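Local coordinates for protein 16 kDa salivary peptide (Culex quinquefasciatus, PDB 7KCG) that is of unknown function, but its ricin-type beta-trefoil fold suggests that this mosquito salivary protein may bind sugars, at residues S28-D31 and R35-S38; L66-S69 and G75-V78. All coordinates share one frame; numbering follows the deposited sequence.

Contact 1 (S28-D31 and R35-S38)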
ATOM      1  N   SER A  28      -1.161  -6.638 -15.034  1.00 83.32           N
ATOM      2  CA  SER A  28      -0.274  -7.788 -15.091  1.00 81.51           C
ATOM      3  C   SER A  28      -0.366  -8.617 -13.815  1.00 80.51           C
ATOM      4  O   SER A  28      -0.608  -8.092 -12.723  1.00 70.01           O
ATOM      5  CB  SER A  28       1.171  -7.336 -15.319  1.00 82.53           C
ATOM      6  OG  SER A  28       2.076  -8.411 -15.147  1.00 86.83           O
ATOM      7  N   THR A  29      -0.226  -9.929 -14.005  1.00 76.41           N
ATOM      8  CA  THR A  29      -0.307 -10.875 -12.873  1.00 70.10           C
ATOM      9  C   THR A  29       1.045 -11.566 -12.771  1.00 69.86           C
ATOM     10  O   THR A  29       1.686 -11.688 -13.797  1.00 79.27           O
ATOM     11  CB  THR A  29      -1.523 -11.790 -13.080  1.00 72.88           C
ATOM     12  OG1 THR A  29      -1.366 -12.440 -14.340  1.00 80.73           O
ATOM     13  CG2 THR A  29      -2.841 -11.055 -13.061  1.00 73.21           C
ATOM     14  N   HIS A  30       1.490 -11.928 -11.574  1.00 80.46           N
ATOM     15  CA  HIS A  30       2.740 -12.712 -11.387  1.00 83.51           C
ATOM     16  C   HIS A  30       2.353 -14.188 -11.491  1.00 88.60           C
ATOM     17  O   HIS A  30       3.218 -14.984 -11.870  1.00 95.83           O
ATOM     18  CB  HIS A  30       3.297 -12.381 -10.006  1.00 76.14           C
ATOM     19  CG  HIS A  30       4.531 -13.081  -9.562  1.00 76.08           C
ATOM     20  ND1 HIS A  30       5.786 -12.610  -9.860  1.00 83.05           N
ATOM     21  CD2 HIS A  30       4.706 -14.150  -8.762  1.00 77.66           C
ATOM     22  CE1 HIS A  30       6.686 -13.389  -9.303  1.00 80.61           C
ATOM     23  NE2 HIS A  30       6.048 -14.338  -8.625  1.00 80.59           N
ATOM     24  N   ASP A  31       1.109 -14.527 -11.140  1.00 84.73           N
ATOM     25  CA  ASP A  31       0.570 -15.909 -11.234  1.00 86.16           C
ATOM     26  C   ASP A  31      -0.941 -15.795 -11.103  1.00 89.66           C
ATOM     27  O   ASP A  31      -1.439 -14.676 -11.191  1.00 88.54           O
ATOM     28  CB  ASP A  31       1.227 -16.937 -10.310  1.00 86.08           C
ATOM     29  CG  ASP A  31       1.325 -16.610  -8.837  1.00 82.49           C
ATOM     30  OD1 ASP A  31       0.293 -16.321  -8.244  1.00 81.40           O
ATOM     31  OD2 ASP A  31       2.431 -16.725  -8.290  1.00 84.90           O
ATOM     32  N   ARG A  35      -1.505 -10.785  -8.157  1.00 60.77           N
ATOM     33  CA  ARG A  35      -1.578  -9.691  -9.159  1.00 59.38           C
ATOM     34  C   ARG A  35      -0.632  -8.571  -8.738  1.00 60.70           C
ATOM     35  O   ARG A  35      -0.449  -8.367  -7.546  1.00 49.43           O
ATOM     36  CB  ARG A  35      -2.997  -9.147  -9.317  1.00 64.44           C
ATOM     37  CG  ARG A  35      -3.145  -7.939 -10.229  1.00 66.35           C
ATOM     38  CD  ARG A  35      -4.540  -7.352 -10.265  1.00 66.70           C
ATOM     39  NE  ARG A  35      -5.562  -8.366 -10.119  1.00 74.91           N
ATOM     40  CZ  ARG A  35      -6.045  -9.094 -11.114  1.00 82.11           C
ATOM     41  NH1 ARG A  35      -5.599  -8.910 -12.343  1.00 81.48           N
ATOM     42  NH2 ARG A  35      -6.972 -10.001 -10.877  1.00 81.10           N
ATOM     43  N   HIS A  36      -0.049  -7.873  -9.701  1.00 61.51           N
ATOM     44  CA  HIS A  36       0.963  -6.843  -9.382  1.00 65.54           C
ATOM     45  C   HIS A  36       0.308  -5.525  -9.000  1.00 57.62           C
ATOM     46  O   HIS A  36      -0.886  -5.375  -9.224  1.00 58.81           O
ATOM     47  CB  HIS A  36       1.888  -6.677 -10.582  1.00 67.49           C
ATOM     48  CG  HIS A  36       3.039  -7.626 -10.587  1.00 70.01           C
ATOM     49  ND1 HIS A  36       3.276  -8.491 -11.631  1.00 73.50           N
ATOM     50  CD2 HIS A  36       4.017  -7.843  -9.684  1.00 63.81           C
ATOM     51  CE1 HIS A  36       4.353  -9.199 -11.371  1.00 73.50           C
ATOM     52  NE2 HIS A  36       4.823  -8.824 -10.183  1.00 69.26           N
ATOM     53  N   VAL A  37       1.090  -4.618  -8.437  1.00 60.44           N
ATOM     54  CA  VAL A  37       0.577  -3.297  -8.091  1.00 63.60           C
ATOM     55  C   VAL A  37       1.331  -2.252  -8.898  1.00 63.65           C
ATOM     56  O   VAL A  37       2.501  -2.435  -9.255  1.00 65.01           O
ATOM     57  CB  VAL A  37       0.692  -2.986  -6.586  1.00 57.27           C
ATOM     58  CG1 VAL A  37      -0.207  -3.904  -5.781  1.00 56.08           C
ATOM     59  CG2 VAL A  37       2.132  -3.119  -6.137  1.00 56.38           C
ATOM     60  N   SER A  38       0.652  -1.145  -9.174  1.00 57.51           N
ATOM     61  CA  SER A  38       1.228  -0.123 -10.030  1.00 60.86           C
ATOM     62  C   SER A  38       0.681   1.243  -9.620  1.00 57.84           C
ATOM     63  O   SER A  38       0.144   1.413  -8.519  1.00 52.16           O
ATOM     64  CB  SER A  38       0.952  -0.461 -11.504  1.00 68.13           C
ATOM     65  OG  SER A  38       1.880   0.207 -12.326  1.00 68.89           O
TER
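Arg35 and Thr29 face each other as an antiparallel non-hydrogen-bonded pair, with CA of Thr29 4.1 Å from CA of Arg35. Their side chains leave the same face of the sheet. Arg35 CG lies anti to the backbone N (chi1 175°), and the chain stays extended until it bends at the CG-CD bond. This carries the guanidinium across Thr29 at a slant, with NH1 3.6 Å from the methyl CG2 of Thr29. That meeting is van der Waals only. The charge of Arg35 is answered by Glu64, which forms a salt bridge with NE. CG of Arg35 packs 3.6 Å from O of Ser28.

His36 follows and makes the one hydrogen bond between the segments. Its backbone N donates to O of Ser28 over 3.1 Å, nearly straight at 170°. His36 CB points toward the other strand, and the ring meets Ser28 and His30. OG of Ser28 sits at the ring edge, 3.7 Å from ND1 of His36. On the His30 side, CE1 of His36 lies 3.6 Å from CB of His30. The two imidazole planes are almost perpendicular (88°), but they meet obliquely, with centroids 5.6 Å apart. His30 NE2 is hydrogen-bonded to OE1 of Gln71, which probably helps fix that ring.

Beyond His36, strand 34-40 runs on beside strand 76-81. The contact lies at the protein surface, at the turn end of the beta hairpin formed by strands 22-29 and 34-40, within the beta-trefoil fold.

Contact 2 (L66-S69 and G75-V78). With FMT (formic acid), chain C.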
ATOM      1  N   LEU A  66      -3.841  -6.231  -0.328  1.00 34.64           N
ATOM      2  CA  LEU A  66      -2.455  -5.866  -0.559  1.00 31.55           C
ATOM      3  C   LEU A  66      -1.560  -6.577   0.449  1.00 31.61           C
ATOM      4  O   LEU A  66      -1.832  -6.547   1.650  1.00 33.58           O
ATOM      5  CB  LEU A  66      -2.302  -4.344  -0.420  1.00 32.96           C
ATOM      6  CG  LEU A  66      -0.925  -3.800  -0.754  1.00 34.89           C
ATOM      7  CD1 LEU A  66      -0.745  -3.824  -2.254  1.00 40.36           C
ATOM      8  CD2 LEU A  66      -0.764  -2.381  -0.203  1.00 36.25           C
ATOM      9  N   PHE A  67      -0.491  -7.226  -0.021  1.00 32.59           N
ATOM     10  CA  PHE A  67       0.384  -7.905   0.932  1.00 28.31           C
ATOM     11  C   PHE A  67       1.810  -7.926   0.408  1.00 32.47           C
ATOM     12  O   PHE A  67       2.064  -7.704  -0.774  1.00 34.85           O
ATOM     13  CB  PHE A  67      -0.106  -9.330   1.264  1.00 33.89           C
ATOM     14  CG  PHE A  67       0.144 -10.345   0.175  1.00 32.80           C
ATOM     15  CD1 PHE A  67      -0.663 -10.389  -0.940  1.00 36.93           C
ATOM     16  CD2 PHE A  67       1.158 -11.280   0.307  1.00 37.15           C
ATOM     17  CE1 PHE A  67      -0.447 -11.343  -1.932  1.00 43.68           C
ATOM     18  CE2 PHE A  67       1.386 -12.240  -0.693  1.00 41.15           C
ATOM     19  CZ  PHE A  67       0.584 -12.263  -1.800  1.00 40.14           C
ATOM     20  N   GLU A  68       2.750  -8.149   1.323  1.00 37.29           N
ATOM     21  CA  GLU A  68       4.157  -8.274   0.976  1.00 40.10           C
ATOM     22  C   GLU A  68       4.551  -9.742   1.017  1.00 42.76           C
ATOM     23  O   GLU A  68       4.181 -10.463   1.947  1.00 39.35           O
ATOM     24  CB  GLU A  68       5.052  -7.473   1.925  1.00 41.89           C
ATOM     25  CG  GLU A  68       6.537  -7.587   1.568  1.00 42.87           C
ATOM     26  CD  GLU A  68       7.456  -6.803   2.492  1.00 48.25           C
ATOM     27  OE1 GLU A  68       6.958  -6.058   3.366  1.00 39.05           O
ATOM     28  OE2 GLU A  68       8.692  -6.930   2.340  1.00 48.98           O
ATOM     29  N   SER A  69       5.327 -10.164   0.023  1.00 43.85           N
ATOM     30  CA  SER A  69       5.589 -11.571  -0.241  1.00 49.22           C
ATOM     31  C   SER A  69       6.965 -11.993   0.255  1.00 53.39           C
ATOM     32  O   SER A  69       7.882 -11.182   0.394  1.00 55.99           O
ATOM     33  CB  SER A  69       5.464 -11.848  -1.741  1.00 54.40           C
ATOM     34  OG  SER A  69       6.002 -13.114  -2.105  1.00 62.28           O
ATOM     35  N   GLY A  75      13.910  -6.071  -4.643  1.00 86.24           N
ATOM     36  CA  GLY A  75      13.144  -5.833  -3.409  1.00 74.49           C
ATOM     37  C   GLY A  75      12.144  -6.933  -3.179  1.00 69.38           C
ATOM     38  O   GLY A  75      11.947  -7.716  -4.106  1.00 74.35           O
ATOM     39  N   ASN A  76      11.545  -7.001  -1.980  1.00 76.36           N
ATOM     40  CA  ASN A  76      10.467  -7.989  -1.739  1.00 65.08           C
ATOM     41  C   ASN A  76       9.280  -7.527  -2.557  1.00 63.61           C
ATOM     42  O   ASN A  76       9.036  -6.319  -2.597  1.00 60.78           O
ATOM     43  CB  ASN A  76      10.084  -8.202  -0.270  1.00 60.72           C
ATOM     44  CG  ASN A  76      11.169  -8.704   0.645  1.00 60.06           C
ATOM     45  OD1 ASN A  76      12.190  -8.048   0.818  1.00 71.45           O
ATOM     46  ND2 ASN A  76      10.919  -9.828   1.292  1.00 59.85           N
ATOM     47  N   TYR A  77       8.609  -8.455  -3.214  1.00 53.62           N
ATOM     48  CA  TYR A  77       7.437  -8.165  -4.020  1.00 50.10           C
ATOM     49  C   TYR A  77       6.293  -7.681  -3.142  1.00 45.13           C
ATOM     50  O   TYR A  77       6.123  -8.134  -2.006  1.00 39.41           O
ATOM     51  CB  TYR A  77       6.978  -9.412  -4.761  1.00 58.74           C
ATOM     52  CG  TYR A  77       7.685  -9.720  -6.061  1.00 68.25           C
ATOM     53  CD1 TYR A  77       7.332  -9.068  -7.235  1.00 70.34           C
ATOM     54  CD2 TYR A  77       8.671 -10.698  -6.123  1.00 76.05           C
ATOM     55  CE1 TYR A  77       7.961  -9.361  -8.435  1.00 80.83           C
ATOM     56  CE2 TYR A  77       9.309 -11.000  -7.325  1.00 82.99           C
ATOM     57  CZ  TYR A  77       8.948 -10.330  -8.475  1.00 84.79           C
ATOM     58  OH  TYR A  77       9.577 -10.625  -9.673  1.00 94.00           O
ATOM     59  N   VAL A  78       5.480  -6.790  -3.702  1.00 46.34           N
ATOM     60  CA  VAL A  78       4.204  -6.387  -3.132  1.00 43.64           C
ATOM     61  C   VAL A  78       3.133  -6.786  -4.129  1.00 44.91           C
ATOM     62  O   VAL A  78       3.200  -6.386  -5.295  1.00 47.22           O
ATOM     63  CB  VAL A  78       4.153  -4.874  -2.861  1.00 36.08           C
ATOM     64  CG1 VAL A  78       2.752  -4.478  -2.471  1.00 36.92           C
ATOM     65  CG2 VAL A  78       5.159  -4.497  -1.796  1.00 36.21           C
TER
HETATM   66  C   FMT C 302       3.757 -15.135  -0.710  1.00 50.39           C
HETATM   67  O1  FMT C 302       4.525 -14.990   0.217  1.00 49.97           O
HETATM   68  O2  FMT C 302       4.068 -15.068  -1.962  1.00 54.91           O
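Glu68 brings one carboxylate oxygen, OE2, to 3.2 Å from CB of Asn76, the side chains crossing at a slant, without a hydrogen bond to the amide. The extended Glu68 chain, with CG anti to the backbone N (chi1 180°), carries the carboxylate there. The carboxylate and amide planes stand 84° apart. OE2 is instead hydrogen-bonded to His114 ND1.

Asn76 ND2 gives a weak hydrogen bond to O of Ser69 at 3.4 Å. The main backbone link is firmer, with Ser69 N donating to O of Tyr77 over 3.0 Å at 165°. Glu68 and Val78 form the antiparallel non-hydrogen-bonded pair. Beside it, CA of Val78 makes a CA-H...O contact with O of Phe67 at 3.4 Å. Leu66 CD1 meets Val78 CG1 at 3.6 Å, an apolar touch joined by Val37.

Ser69 OG donates to O2 of the formic acid at 2.8 Å, and the formic acid carbon lies at the edge of the Phe67 ring. Arg34 and Gln70 also bind this molecule, probably a crystallisation component. In this buried strand pair of the beta-trefoil, the chemistry implies an apolar end at Leu66 and Val78 and a polar end at Ser69 that holds a small carboxylate in this crystal.

Contact 1 and contact 2 lie in one curved antiparallel sheet, their centres about 11 Å apart. Strands 34-40 and 76-81 are neighbours and join them. Contact 1 is at the surface, while contact 2 is buried. Two seams connect them. On the inner one, Val37 CG1 packs 3.6 Å from Leu66 CD1, and Val37 CG2 lies 3.5 Å from Val78 O. On the outer one, His36 NE2 is 3.6 Å from Tyr77 CE1, and His30 also meets the Tyr77 ring. Phe79 adds to this aromatic cluster. Gln71 is hydrogen-bonded through OE1 to His30 and through its backbone N to Ser69 OG, the formic acid ligand's partner in contact 2. No sugar site is defined here.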